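Local atomic coordinates of Alpha/beta hydrolase (Paenibacillus sp. VTT E-133280, PDB entry 6TJ2), a protein that acts as an extracellular alpha/beta-hydrolase with methyl salicylate esterase activity, structurally and functionally homologous to tobacco salicylic acid binding protein 2. Residues G58-T63 / E277-A282; E62-L67 / V74-Y79; D141-L146 / A152-A157; E158-F163 / P209-L214. All blocks are in the same frame, centred on the assembly; numbering follows the deposited sequence.

Contact 1 of 4, residues G58-T63 / E277-A282; sequences GFWDET and ELMVKA
Met279 reaches out from helix 272-283 and sets its terminal methyl against the six-membered side of the Trp60 indole. The closest approach is 3.3 Å, from Met279 CE to Trp60 CZ3, and the methyl comes in obliquely. With its chain extended beyond CG (chi2 171°, chi3 162°), Met279 spans the gap between the two backbones. Its sulfur lies beside the methyl branch of Thr63, SD being 3.6 Å from Thr63 CG2, and here the two side chains run at about a right angle. In Thr63 the methyl is anti to the backbone N and faces the methionine, while the hydroxyl OG1 is hydrogen-bonded to Val268 O. The indole is backed by its neighbour: Phe59 CD2 lies 3.8 Å above the Trp60 plane, over the ring centre, and Trp60 CE2 is in turn in the plane of the Phe59 ring, at its edge. No hydrogen bond links the segments, and all three touching residues are buried. Trp60 and Met279 both also rest on Leu114 of strand 111-117, an apolar seam typical of the alpha/beta-hydrolase fold, where the first and last helices share one face of the parallel sheet.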
# COMPACT_ATOMS: atom_id res chain seq x y z
N GLY A 58 -2.33 -27.78 11.16
CA GLY A 58 -3.46 -27.19 11.91
C GLY A 58 -3.65 -25.71 11.66
O GLY A 58 -4.73 -25.18 11.94
N PHE A 59 -2.63 -25.04 11.16
CA PHE A 59 -2.73 -23.62 10.76
C PHE A 59 -3.95 -23.43 9.89
O PHE A 59 -4.56 -22.36 9.99
CB PHE A 59 -1.47 -23.20 10.01
CG PHE A 59 -1.36 -21.78 9.54
CD1 PHE A 59 -1.19 -20.81 10.50
CD2 PHE A 59 -1.48 -21.39 8.24
CE1 PHE A 59 -1.00 -19.48 10.14
CE2 PHE A 59 -1.34 -20.04 7.89
CZ PHE A 59 -1.10 -19.11 8.84
N TRP A 60 -4.21 -24.36 8.98
CA TRP A 60 -5.27 -24.26 7.95
C TRP A 60 -6.65 -24.69 8.43
O TRP A 60 -7.56 -24.62 7.63
CB TRP A 60 -4.86 -25.09 6.74
CG TRP A 60 -3.54 -24.70 6.14
CD1 TRP A 60 -2.43 -25.48 6.06
CD2 TRP A 60 -3.23 -23.45 5.48
NE1 TRP A 60 -1.44 -24.79 5.40
CE2 TRP A 60 -1.91 -23.57 5.00
CE3 TRP A 60 -3.96 -22.30 5.21
CZ2 TRP A 60 -1.27 -22.55 4.31
CZ3 TRP A 60 -3.35 -21.29 4.50
CH2 TRP A 60 -2.03 -21.44 4.05
N ASP A 61 -6.82 -25.06 9.71
CA ASP A 61 -8.08 -25.75 10.07
C ASP A 61 -9.31 -24.92 9.68
O ASP A 61 -10.22 -25.46 8.98
CB ASP A 61 -8.10 -26.07 11.56
CG ASP A 61 -7.22 -27.22 12.01
OD1 ASP A 61 -6.72 -27.93 11.15
OD2 ASP A 61 -7.05 -27.28 13.28
N GLU A 62 -9.35 -23.69 10.09
CA GLU A 62 -10.59 -22.86 9.91
C GLU A 62 -10.76 -22.52 8.44
O GLU A 62 -11.88 -22.55 7.89
CB GLU A 62 -10.55 -21.62 10.78
CG GLU A 62 -10.48 -21.87 12.30
CD GLU A 62 -9.13 -22.26 12.88
OE1 GLU A 62 -8.08 -22.25 12.18
OE2 GLU A 62 -9.13 -22.59 14.11
N THR A 63 -9.71 -22.06 7.81
CA THR A 63 -9.79 -21.64 6.40
C THR A 63 -10.08 -22.81 5.50
O THR A 63 -10.91 -22.70 4.55
CB THR A 63 -8.54 -20.85 6.03
OG1 THR A 63 -8.51 -19.58 6.71
CG2 THR A 63 -8.44 -20.62 4.56
N GLU A 277 -12.41 -16.99 0.44
CA GLU A 277 -12.80 -16.24 -0.77
C GLU A 277 -11.58 -15.66 -1.47
O GLU A 277 -11.51 -15.70 -2.70
CB GLU A 277 -13.80 -15.16 -0.41
CG GLU A 277 -15.13 -15.70 0.09
CD GLU A 277 -15.99 -14.59 0.69
OE1 GLU A 277 -15.51 -13.43 0.87
OE2 GLU A 277 -17.15 -14.88 1.00
N LEU A 278 -10.63 -15.15 -0.73
CA LEU A 278 -9.41 -14.62 -1.32
C LEU A 278 -8.58 -15.69 -2.00
O LEU A 278 -8.00 -15.49 -3.09
CB LEU A 278 -8.53 -13.89 -0.30
CG LEU A 278 -9.11 -12.56 0.20
CD1 LEU A 278 -8.35 -12.08 1.41
CD2 LEU A 278 -9.10 -11.51 -0.93
N MET A 279 -8.54 -16.88 -1.39
CA MET A 279 -7.78 -17.98 -1.98
C MET A 279 -8.43 -18.45 -3.26
O MET A 279 -7.73 -18.80 -4.22
CB MET A 279 -7.65 -19.13 -0.98
CG MET A 279 -6.75 -18.74 0.17
SD MET A 279 -6.80 -19.95 1.48
CE MET A 279 -5.31 -19.57 2.41
N VAL A 280 -9.78 -18.43 -3.35
CA VAL A 280 -10.44 -18.74 -4.64
C VAL A 280 -10.10 -17.66 -5.65
O VAL A 280 -9.88 -17.96 -6.80
CB VAL A 280 -11.95 -18.90 -4.40
CG1 VAL A 280 -12.74 -19.01 -5.71
CG2 VAL A 280 -12.24 -20.10 -3.50
N LYS A 281 -10.13 -16.39 -5.27
CA LYS A 281 -9.82 -15.29 -6.21
C LYS A 281 -8.39 -15.40 -6.75
O LYS A 281 -8.11 -15.15 -7.92
CB LYS A 281 -9.95 -13.94 -5.52
CG LYS A 281 -11.33 -13.31 -5.57
CD LYS A 281 -11.26 -11.89 -4.95
CE LYS A 281 -10.85 -10.71 -5.80
NZ LYS A 281 -11.33 -9.45 -5.14
N ALA A 282 -7.45 -15.93 -5.93
CA ALA A 282 -6.06 -16.12 -6.32
C ALA A 282 -5.86 -17.42 -7.11
O ALA A 282 -5.02 -17.49 -7.99
CB ALA A 282 -5.19 -16.06 -5.08

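Contact 2 of 4, residues E62-L67 / V74-Y79; sequences ETASEL and VYTPEY
Ala64 and Leu67 meet Val74 and Thr76 mainly through aliphatic groups; two flat groups of segment 74-79, the Glu78 carboxylate and the Tyr79 ring, lie farther along the chain. The Tyr79 ring is stacked with the imidazole of His51, and a second imidazole, that of His82, meets it with the planes at about 60°. The Glu78 carboxylate is bonded at both oxygens: OE2 accepts a hydrogen bond from the backbone N of Tyr79 (2.9 Å), on its anti side and 21° out of the carboxylate plane, and is also bonded to His51 NE2, while OE1 is bonded to Ala57 N. These bonds would limit rotation of the carboxylate. At the helix, Val74 divides its two methyls between residues one turn apart. CG1, anti to the backbone N (chi1 -176°), lies 3.7 Å from Ala64 CB, and CG2 lies 3.5 Å from Leu67 CB, the leucine and valine side chains crossing at about a right angle. This is the packing of a beta-alpha-beta crossover, in which helix 61-69 links strand 46-50 to the parallel strand 73-75 and lies against their sheet. Thr76 continues the line just past the strand end, its CG2 4.2 Å from Ala64 CB. With only a methyl at Ala64, the backbones lie close here, Ala64 CA and Val74 CA being 6.2 Å apart. Val74 also touches Leu49 of strand 46-50, and its carbonyl O is bonded to Arg68 NH2.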
# COMPACT_ATOMS: atom_id res chain seq x y z
N GLU A 62 -9.35 -23.69 10.09
CA GLU A 62 -10.59 -22.86 9.91
C GLU A 62 -10.76 -22.52 8.44
O GLU A 62 -11.88 -22.55 7.89
CB GLU A 62 -10.55 -21.62 10.78
CG GLU A 62 -10.48 -21.87 12.30
CD GLU A 62 -9.13 -22.26 12.88
OE1 GLU A 62 -8.08 -22.25 12.18
OE2 GLU A 62 -9.13 -22.59 14.11
N THR A 63 -9.71 -22.06 7.81
CA THR A 63 -9.79 -21.64 6.40
C THR A 63 -10.08 -22.81 5.50
O THR A 63 -10.91 -22.70 4.55
CB THR A 63 -8.54 -20.85 6.03
OG1 THR A 63 -8.51 -19.58 6.71
CG2 THR A 63 -8.44 -20.62 4.56
N ALA A 64 -9.46 -23.96 5.74
CA ALA A 64 -9.78 -25.16 4.94
C ALA A 64 -11.26 -25.56 5.08
O ALA A 64 -11.85 -25.92 4.08
CB ALA A 64 -8.84 -26.30 5.35
N SER A 65 -11.77 -25.47 6.29
CA SER A 65 -13.19 -25.80 6.55
C SER A 65 -14.07 -24.86 5.72
O SER A 65 -15.05 -25.31 5.06
CB SER A 65 -13.53 -25.64 7.97
OG SER A 65 -14.91 -25.80 8.18
N GLU A 66 -13.75 -23.58 5.65
CA GLU A 66 -14.56 -22.62 4.84
C GLU A 66 -14.41 -22.90 3.36
O GLU A 66 -15.38 -22.73 2.59
CB GLU A 66 -14.23 -21.18 5.23
CG GLU A 66 -14.67 -20.82 6.63
CD GLU A 66 -16.16 -20.91 6.89
OE1 GLU A 66 -16.91 -20.54 6.00
OE2 GLU A 66 -16.52 -21.27 8.04
N LEU A 67 -13.23 -23.26 2.88
CA LEU A 67 -13.06 -23.65 1.47
C LEU A 67 -13.91 -24.86 1.14
O LEU A 67 -14.52 -24.88 0.03
CB LEU A 67 -11.59 -23.92 1.15
CG LEU A 67 -10.73 -22.70 0.92
CD1 LEU A 67 -9.24 -23.11 0.95
CD2 LEU A 67 -11.07 -22.00 -0.37
N VAL A 74 -9.80 -29.79 -0.34
CA VAL A 74 -8.64 -29.14 0.33
C VAL A 74 -7.80 -30.21 1.03
O VAL A 74 -8.34 -30.92 1.91
CB VAL A 74 -9.07 -28.06 1.32
CG1 VAL A 74 -7.86 -27.36 1.92
CG2 VAL A 74 -10.04 -27.06 0.70
N TYR A 75 -6.54 -30.29 0.70
CA TYR A 75 -5.53 -31.17 1.35
C TYR A 75 -4.58 -30.28 2.14
O TYR A 75 -4.12 -29.23 1.61
CB TYR A 75 -4.77 -31.99 0.33
CG TYR A 75 -5.64 -32.93 -0.45
CD1 TYR A 75 -6.10 -32.58 -1.71
CD2 TYR A 75 -6.05 -34.12 0.10
CE1 TYR A 75 -6.95 -33.41 -2.43
CE2 TYR A 75 -6.86 -34.97 -0.63
CZ TYR A 75 -7.31 -34.62 -1.88
OH TYR A 75 -8.12 -35.48 -2.59
N THR A 76 -4.33 -30.60 3.38
CA THR A 76 -3.39 -29.87 4.27
C THR A 76 -2.34 -30.83 4.82
O THR A 76 -2.42 -31.19 5.99
CB THR A 76 -4.13 -29.16 5.39
OG1 THR A 76 -4.86 -30.06 6.23
CG2 THR A 76 -5.14 -28.18 4.83
N PRO A 77 -1.38 -31.25 4.01
CA PRO A 77 -0.39 -32.23 4.47
C PRO A 77 0.49 -31.65 5.56
O PRO A 77 0.87 -30.45 5.52
CB PRO A 77 0.42 -32.51 3.20
CG PRO A 77 0.25 -31.27 2.35
CD PRO A 77 -1.17 -30.84 2.63
N GLU A 78 0.92 -32.52 6.44
CA GLU A 78 2.06 -32.20 7.31
C GLU A 78 3.35 -32.63 6.58
O GLU A 78 3.29 -33.41 5.59
CB GLU A 78 1.95 -32.97 8.63
CG GLU A 78 2.91 -32.49 9.69
CD GLU A 78 2.83 -30.99 9.79
OE1 GLU A 78 1.94 -30.53 10.56
OE2 GLU A 78 3.67 -30.30 9.18
N TYR A 79 4.47 -32.06 6.98
CA TYR A 79 5.75 -32.35 6.30
C TYR A 79 6.85 -32.62 7.31
O TYR A 79 6.67 -32.38 8.46
CB TYR A 79 6.04 -31.29 5.23
CG TYR A 79 6.12 -29.84 5.64
CD1 TYR A 79 7.16 -29.34 6.39
CD2 TYR A 79 5.18 -28.95 5.17
CE1 TYR A 79 7.26 -27.98 6.66
CE2 TYR A 79 5.26 -27.59 5.44
CZ TYR A 79 6.30 -27.10 6.18
OH TYR A 79 6.42 -25.78 6.42

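Contact 3 of 4, residues D141-L146 / A152-A157; sequences DAFAPL and ADQFPA
Phe143 and Phe155 make the tight part of this contact, their rings meeting obliquely with centroids 5.3 Å apart and planes at 43°. The far ends of the rings do the touching: Phe143 CZ is 3.5 Å from Phe155 CZ, and Phe143 CE1 is 3.8 Å from Phe155 CE2. The aliphatic part of Gln154 comes obliquely to the Phe143 ring, with Gln154 CB 4.0 Å from Phe143 CD1. Ring and amide do not lie flat on one another, their planes being 56° apart. Gln154 bends at chi2 (-43°), and its NE2 comes to 3.6 Å from Pro145 CB. That approach is mere packing, for the nitrogen is hydrogen-bonded to Ser150 O and Gln149 OE1, within the turn joining the segments. Replacing Phe143 by alanine would remove the ring and is likely to open a gap beside Phe155 and Gln154 CB, leaving Phe155 without this neighbour, though still packed on Phe163. Away from the rings the contact thins out: Leu146 and Asp153 are partly exposed and do not meet the opposite segment, and Pro156, at the N-cap position of helix 157-170, leads toward the surface. Phe143 itself sits inward, touching the probable nucleophile elbow, and its backbone is bonded to that of Ser117, the likely nucleophile. The loop thus leaves strand 134-139 beside the presumed active site and leads into the helical cap, the insertion characteristic of alpha/beta-hydrolases related to the salicylic acid binding protein.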
# COMPACT_ATOMS: atom_id res chain seq x y z
N ASP A 141 1.46 -14.56 1.20
CA ASP A 141 2.34 -13.95 2.22
C ASP A 141 3.52 -14.91 2.41
O ASP A 141 3.85 -15.30 3.55
CB ASP A 141 1.61 -13.62 3.51
CG ASP A 141 0.63 -12.49 3.36
OD1 ASP A 141 0.59 -11.89 2.33
OD2 ASP A 141 -0.04 -12.15 4.36
N ALA A 142 4.12 -15.24 1.28
CA ALA A 142 5.12 -16.30 1.19
C ALA A 142 6.43 -15.77 0.61
O ALA A 142 6.47 -14.80 -0.17
CB ALA A 142 4.62 -17.49 0.40
N PHE A 143 7.50 -16.43 0.98
CA PHE A 143 8.82 -16.16 0.41
C PHE A 143 8.91 -16.81 -0.95
O PHE A 143 8.36 -17.92 -1.19
CB PHE A 143 9.91 -16.69 1.34
CG PHE A 143 9.86 -16.05 2.69
CD1 PHE A 143 10.27 -14.73 2.83
CD2 PHE A 143 9.33 -16.70 3.80
CE1 PHE A 143 10.16 -14.10 4.07
CE2 PHE A 143 9.19 -16.05 5.01
CZ PHE A 143 9.65 -14.78 5.16
N ALA A 144 9.63 -16.18 -1.86
CA ALA A 144 9.95 -16.73 -3.19
C ALA A 144 11.42 -16.48 -3.45
O ALA A 144 11.74 -15.60 -4.25
CB ALA A 144 9.02 -16.09 -4.20
N PRO A 145 12.33 -17.18 -2.77
CA PRO A 145 13.74 -16.94 -3.02
C PRO A 145 14.03 -17.11 -4.52
O PRO A 145 13.43 -17.91 -5.23
CB PRO A 145 14.47 -18.01 -2.21
CG PRO A 145 13.46 -18.36 -1.14
CD PRO A 145 12.08 -18.23 -1.76
N LEU A 146 15.04 -16.35 -4.96
CA LEU A 146 15.63 -16.61 -6.30
C LEU A 146 16.58 -17.80 -6.20
O LEU A 146 17.03 -18.15 -5.09
CB LEU A 146 16.39 -15.35 -6.75
CG LEU A 146 15.54 -14.08 -6.89
CD1 LEU A 146 16.40 -12.88 -7.33
CD2 LEU A 146 14.42 -14.28 -7.86
N ALA A 152 16.20 -17.36 4.70
CA ALA A 152 16.80 -16.39 5.64
C ALA A 152 17.44 -15.22 4.87
O ALA A 152 17.31 -14.07 5.39
CB ALA A 152 17.83 -17.11 6.50
N ASP A 153 17.96 -15.48 3.69
CA ASP A 153 18.58 -14.44 2.82
C ASP A 153 17.57 -13.34 2.52
O ASP A 153 17.98 -12.25 2.08
CB ASP A 153 19.14 -15.01 1.52
CG ASP A 153 20.47 -15.79 1.61
OD1 ASP A 153 21.18 -15.57 2.63
OD2 ASP A 153 20.72 -16.54 0.67
N GLN A 154 16.26 -13.59 2.56
CA GLN A 154 15.27 -12.58 2.16
C GLN A 154 15.10 -11.51 3.21
O GLN A 154 14.54 -10.47 2.90
CB GLN A 154 13.90 -13.26 1.97
CG GLN A 154 13.89 -14.42 0.97
CD GLN A 154 14.66 -14.17 -0.28
OE1 GLN A 154 14.41 -13.14 -0.97
NE2 GLN A 154 15.62 -15.03 -0.59
N PHE A 155 15.59 -11.74 4.43
CA PHE A 155 15.29 -10.79 5.54
C PHE A 155 16.26 -9.61 5.54
O PHE A 155 17.40 -9.71 5.10
CB PHE A 155 15.36 -11.51 6.88
CG PHE A 155 14.11 -12.31 7.16
CD1 PHE A 155 13.11 -11.80 7.97
CD2 PHE A 155 13.96 -13.55 6.57
CE1 PHE A 155 11.95 -12.53 8.18
CE2 PHE A 155 12.82 -14.29 6.83
CZ PHE A 155 11.83 -13.78 7.66
N PRO A 156 15.86 -8.49 6.17
CA PRO A 156 16.81 -7.43 6.48
C PRO A 156 17.96 -8.00 7.31
O PRO A 156 17.76 -8.97 8.06
CB PRO A 156 15.99 -6.42 7.27
CG PRO A 156 14.55 -6.71 6.92
CD PRO A 156 14.49 -8.20 6.64
N ALA A 157 19.15 -7.39 7.21
CA ALA A 157 20.35 -7.89 7.90
C ALA A 157 20.12 -8.07 9.41
O ALA A 157 20.63 -9.09 9.95
CB ALA A 157 21.51 -6.94 7.63

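Contact 4 of 4, residues E158-F163 / P209-L214; sequences ESLKSF and PLFEKL
Phe211 points the far end of its ring at helix 157-170, where Leu160 and Phe163, three residues apart, receive it. Phe211 CE1 lies 3.9 Å from Leu160 CD1, and Phe211 CZ lies 4.1 Å from Phe163 CB. Both aliphatic groups approach the ring obliquely. Leu160 gets there with its first torsion setting CG anti to the backbone N (chi1 172°), from where CD1 reaches Phe211. Phe163 offers only the base of its side chain; its ring leads away and packs edge-to-face with Phe155. The contact is modest in area, only partly buried and free of hydrogen bonds across it. It lies in the cap of the alpha/beta-hydrolase fold, within the insertion between strands 134-139 and 226-231 of the main sheet, and brings the first cap helix against the short, weakly bonded helix 208-211. Farther out, Phe211 has a cation-pi partner in Arg167, one helical turn beyond Phe163, and touches Ile175 of the small antiparallel cap sheet. Ala152 meets both Leu160 and Phe211, so the loop before helix 157-170 adjoins both sides of the contact.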
# COMPACT_ATOMS: atom_id res chain seq x y z
N GLU A 158 19.40 -7.16 10.03
CA GLU A 158 19.20 -7.16 11.51
C GLU A 158 18.35 -8.40 11.89
O GLU A 158 18.72 -9.11 12.85
CB GLU A 158 18.50 -5.88 11.99
CG GLU A 158 19.23 -4.62 11.58
CD GLU A 158 19.25 -4.26 10.09
OE1 GLU A 158 18.25 -4.52 9.39
OE2 GLU A 158 20.28 -3.69 9.62
N SER A 159 17.28 -8.67 11.13
CA SER A 159 16.41 -9.85 11.37
C SER A 159 17.23 -11.12 11.10
O SER A 159 17.11 -12.14 11.84
CB SER A 159 15.19 -9.83 10.49
OG SER A 159 14.37 -8.71 10.75
N LEU A 160 18.02 -11.18 10.05
CA LEU A 160 18.80 -12.37 9.76
C LEU A 160 19.75 -12.68 10.93
O LEU A 160 19.86 -13.86 11.33
CB LEU A 160 19.56 -12.16 8.45
CG LEU A 160 20.55 -13.21 8.11
CD1 LEU A 160 19.85 -14.52 7.99
CD2 LEU A 160 21.29 -12.86 6.82
N LYS A 161 20.44 -11.66 11.41
CA LYS A 161 21.36 -11.86 12.56
C LYS A 161 20.57 -12.38 13.78
O LYS A 161 21.08 -13.32 14.40
CB LYS A 161 22.15 -10.58 12.84
CG LYS A 161 23.27 -10.71 13.87
CD LYS A 161 24.10 -9.44 14.01
CE LYS A 161 24.10 -8.55 12.78
NZ LYS A 161 25.11 -7.47 12.85
N SER A 162 19.41 -11.83 14.06
CA SER A 162 18.53 -12.20 15.19
C SER A 162 18.16 -13.69 15.06
O SER A 162 18.28 -14.46 16.05
CB SER A 162 17.34 -11.33 15.25
OG SER A 162 16.28 -11.90 16.00
N PHE A 163 17.80 -14.17 13.87
CA PHE A 163 17.46 -15.59 13.65
C PHE A 163 18.70 -16.46 13.87
O PHE A 163 18.59 -17.51 14.47
CB PHE A 163 16.90 -15.87 12.25
CG PHE A 163 15.50 -15.38 12.01
CD1 PHE A 163 14.52 -15.48 12.98
CD2 PHE A 163 15.16 -14.89 10.75
CE1 PHE A 163 13.22 -15.03 12.72
CE2 PHE A 163 13.86 -14.47 10.49
CZ PHE A 163 12.91 -14.50 11.49
N PRO A 209 16.47 -25.78 7.17
CA PRO A 209 15.84 -25.45 5.91
C PRO A 209 15.71 -23.94 5.68
O PRO A 209 15.52 -23.57 4.51
CB PRO A 209 14.46 -26.12 6.00
CG PRO A 209 14.67 -27.25 6.97
CD PRO A 209 15.63 -26.66 8.00
N LEU A 210 15.74 -23.16 6.72
CA LEU A 210 15.62 -21.68 6.56
C LEU A 210 16.91 -21.10 6.00
O LEU A 210 16.87 -20.04 5.39
CB LEU A 210 15.28 -21.06 7.91
CG LEU A 210 13.81 -21.14 8.34
CD1 LEU A 210 13.30 -22.57 8.41
CD2 LEU A 210 13.68 -20.48 9.72
N PHE A 211 18.04 -21.75 6.21
CA PHE A 211 19.37 -21.20 5.85
C PHE A 211 19.96 -21.91 4.64
O PHE A 211 20.99 -21.42 4.11
CB PHE A 211 20.31 -21.28 7.04
CG PHE A 211 19.92 -20.39 8.17
CD1 PHE A 211 20.35 -19.07 8.18
CD2 PHE A 211 19.10 -20.82 9.18
CE1 PHE A 211 19.97 -18.21 9.19
CE2 PHE A 211 18.74 -19.96 10.21
CZ PHE A 211 19.14 -18.65 10.20
N GLU A 212 19.39 -22.99 4.14
CA GLU A 212 19.93 -23.70 2.95
C GLU A 212 19.70 -22.88 1.69
O GLU A 212 18.59 -22.35 1.42
CB GLU A 212 19.30 -25.08 2.82
CG GLU A 212 19.71 -26.07 3.86
CD GLU A 212 19.02 -27.39 3.66
OE1 GLU A 212 17.89 -27.55 4.11
OE2 GLU A 212 19.66 -28.29 3.04
N LYS A 213 20.74 -22.79 0.86
CA LYS A 213 20.64 -22.21 -0.49
C LYS A 213 19.85 -23.13 -1.39
O LYS A 213 20.11 -24.34 -1.36
CB LYS A 213 22.04 -22.03 -1.09
CG LYS A 213 22.93 -21.16 -0.26
CD LYS A 213 22.38 -19.87 0.24
CE LYS A 213 23.55 -18.92 0.48
NZ LYS A 213 23.20 -17.75 1.35
N LEU A 214 18.86 -22.62 -2.10
CA LEU A 214 18.02 -23.48 -2.94
C LEU A 214 18.37 -23.39 -4.41
O LEU A 214 18.52 -22.30 -4.93
CB LEU A 214 16.56 -23.09 -2.66
CG LEU A 214 16.14 -23.15 -1.20
CD1 LEU A 214 14.74 -22.64 -1.06
CD2 LEU A 214 16.22 -24.58 -0.67

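In the fold
The four contacts fall into two pairs on opposite sides of the chain's centre. Contacts 1 and 2 share helix 61-69, with centres 7 Å apart, and touch where Trp60 CB meets Thr76 CG2 at 3.6 Å; they belong to the hydrolase core. Contact 3 lies where the chain leaves strand 134-139 for the cap, and contact 4 lies within the cap; their centres are 9 Å apart, and a 2.8 Å salt bridge from Asp153 OD2 to Lys213 NZ ties them. The probable Ser117-His264-Asp234 triad is touched by Phe143 of contact 3, and Trp60 of contact 1 lies near it without touching. Between nearest atoms, contacts 1 and 3 are about 8 Å apart, contacts 2 and 4 about 7 Å.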